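Local atomic coordinates of organic hydroperoxide resistance protein OHRB (Bacillus subtilis, PDB entry 2BJO), a protein that takes part in resistance to organic hydroperoxides as a stress-response member of the OsmC/Ohr family. Residues E74-V79 / T95-T100. The protein carries 3 engineered substitutions. Numbering follows the deposited sequence.
Sequences EIEGQV and TLVVNT
Residues 74-79 and 95-99, at the open end of the β-hairpin formed by strands 74-84 and 89-99, pair as antiparallel strands. Glu74 with Asn99, Glu76 with Val97 and Gln78 with Thr95 are hydrogen-bonded pairs, each closed by two N-H···O=C bonds; the shortest joins Asn99 N to Glu74 O at 2.7 Å, nearly along the carbonyl axis. Ile75-Val98 and Gly77-Leu96 are the non-hydrogen-bonded pairs between them, and their face is apolar. Ile75 and Val98 lie side by side, with Ile75 CG1 4.1 Å from Val98 CG1. Leu96 CD2 rests 3.7 Å from Gly77 CA. Leu96 also packs on Tyr52 and Phe56 of helix 44-65, and Val98 on Val112 of helix 105-118. The other face is partly exposed and more polar. There Gln78, its CG anti to the carbonyl carbon (chi1 -49°), extends alongside Thr95, with OE1 3.7 Å from Thr95 CG2, and crosses Val97 obliquely. Gln78 NE2 donates in its amide plane to Glu76 OE1 at 2.6 Å, from above the carboxylate plane, limiting amide rotation. Strand 132-135 runs parallel to 89-99, while residues 75-79 pair with a strand of the second subunit: a helix-backed intersubunit β-sheet characteristic of the OsmC/Ohr fold.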
loop_
_atom_site.group_PDB
_atom_site.type_symbol
_atom_site.label_atom_id
_atom_site.label_comp_id
_atom_site.label_asym_id
_atom_site.label_seq_id
_atom_site.Cartn_x
_atom_site.Cartn_y
_atom_site.Cartn_z
ATOM N N GLU A 74 -16.254 1.435 9.590
ATOM C CA GLU A 74 -16.041 1.232 8.168
ATOM C C GLU A 74 -15.270 2.453 7.721
ATOM O O GLU A 74 -15.702 3.597 7.959
ATOM C CB GLU A 74 -17.325 1.109 7.363
ATOM C CG GLU A 74 -18.073 -0.185 7.590
ATOM C CD GLU A 74 -19.339 -0.328 6.756
ATOM O OE1 GLU A 74 -19.472 0.323 5.701
ATOM O OE2 GLU A 74 -20.242 -1.099 7.152
ATOM N N ILE A 75 -14.128 2.166 7.099
ATOM C CA ILE A 75 -13.236 3.152 6.490
ATOM C C ILE A 75 -13.089 2.898 4.988
ATOM O O ILE A 75 -12.576 1.846 4.569
ATOM C CB ILE A 75 -11.859 3.154 7.170
ATOM C CG1 ILE A 75 -12.121 3.511 8.648
ATOM C CG2 ILE A 75 -10.932 4.128 6.461
ATOM C CD1 ILE A 75 -11.035 3.166 9.540
ATOM N N GLU A 76 -13.537 3.887 4.217
ATOM C CA GLU A 76 -13.352 3.832 2.776
ATOM C C GLU A 76 -12.090 4.598 2.420
ATOM O O GLU A 76 -12.074 5.808 2.517
ATOM C CB GLU A 76 -14.496 4.396 1.931
ATOM C CG GLU A 76 -14.417 3.977 0.452
ATOM C CD GLU A 76 -15.374 4.741 -0.461
ATOM O OE1 GLU A 76 -15.785 5.891 -0.232
ATOM O OE2 GLU A 76 -15.785 4.201 -1.498
ATOM N N GLY A 77 -11.060 3.876 1.990
ATOM C CA GLY A 77 -9.856 4.492 1.454
ATOM C C GLY A 77 -10.067 4.812 -0.017
ATOM O O GLY A 77 -10.522 3.947 -0.768
ATOM N N GLN A 78 -9.741 6.047 -0.399
ATOM C CA GLN A 78 -9.893 6.551 -1.768
ATOM C C GLN A 78 -8.536 7.114 -2.217
ATOM O O GLN A 78 -8.061 8.161 -1.752
ATOM C CB GLN A 78 -10.987 7.611 -1.855
ATOM C CG GLN A 78 -12.284 7.193 -1.193
ATOM C CD GLN A 78 -13.276 8.321 -1.190
ATOM O OE1 GLN A 78 -12.894 9.475 -1.379
ATOM N NE2 GLN A 78 -14.549 7.998 -0.984
ATOM N N VAL A 79 -7.892 6.386 -3.123
ATOM C CA VAL A 79 -6.565 6.721 -3.568
ATOM C C VAL A 79 -6.617 7.140 -5.030
ATOM O O VAL A 79 -6.960 6.307 -5.875
ATOM C CB VAL A 79 -5.618 5.517 -3.361
ATOM C CG1 VAL A 79 -4.246 5.744 -4.050
ATOM C CG2 VAL A 79 -5.446 5.203 -1.890
ATOM N N THR A 95 -7.973 10.158 0.214
ATOM C CA THR A 95 -9.043 10.526 1.134
ATOM C C THR A 95 -9.470 9.278 1.920
ATOM O O THR A 95 -9.562 8.178 1.378
ATOM C CB THR A 95 -10.165 11.276 0.380
ATOM O OG1 THR A 95 -9.636 12.543 -0.044
ATOM C CG2 THR A 95 -11.367 11.547 1.265
ATOM N N LEU A 96 -9.723 9.422 3.220
ATOM C CA LEU A 96 -10.274 8.362 4.062
ATOM C C LEU A 96 -11.614 8.842 4.622
ATOM O O LEU A 96 -11.649 9.878 5.281
ATOM C CB LEU A 96 -9.315 7.950 5.190
ATOM C CG LEU A 96 -7.905 7.470 4.821
ATOM C CD1 LEU A 96 -6.966 7.478 6.021
ATOM C CD2 LEU A 96 -7.896 6.083 4.189
ATOM N N VAL A 97 -12.696 8.102 4.369
ATOM C CA VAL A 97 -14.040 8.485 4.819
ATOM C C VAL A 97 -14.331 7.499 5.942
ATOM O O VAL A 97 -14.446 6.295 5.710
ATOM C CB VAL A 97 -15.129 8.429 3.748
ATOM C CG1 VAL A 97 -16.445 9.050 4.264
ATOM C CG2 VAL A 97 -14.730 9.188 2.488
ATOM N N VAL A 98 -14.444 8.028 7.158
ATOM C CA VAL A 98 -14.598 7.205 8.343
ATOM C C VAL A 98 -16.027 7.198 8.892
ATOM O O VAL A 98 -16.555 8.256 9.262
ATOM C CB VAL A 98 -13.624 7.688 9.431
ATOM C CG1 VAL A 98 -13.695 6.765 10.633
ATOM C CG2 VAL A 98 -12.198 7.770 8.892
ATOM N N ASN A 99 -16.608 6.001 8.923
ATOM C CA ASN A 99 -17.930 5.720 9.452
ATOM C C ASN A 99 -17.691 4.990 10.766
ATOM O O ASN A 99 -17.241 3.844 10.740
ATOM C CB ASN A 99 -18.805 4.925 8.478
ATOM C CG ASN A 99 -20.178 4.545 9.053
ATOM O OD1 ASN A 99 -20.646 5.067 10.062
ATOM N ND2 ASN A 99 -20.832 3.589 8.406
ATOM N N THR A 100 -17.978 5.658 11.880
ATOM C CA THR A 100 -17.942 5.054 13.212
ATOM C C THR A 100 -19.310 4.881 13.893
ATOM O O THR A 100 -19.426 5.003 15.115
ATOM C CB THR A 100 -17.049 5.857 14.168
ATOM O OG1 THR A 100 -17.481 7.227 14.180
ATOM C CG2 THR A 100 -15.607 5.738 13.772
#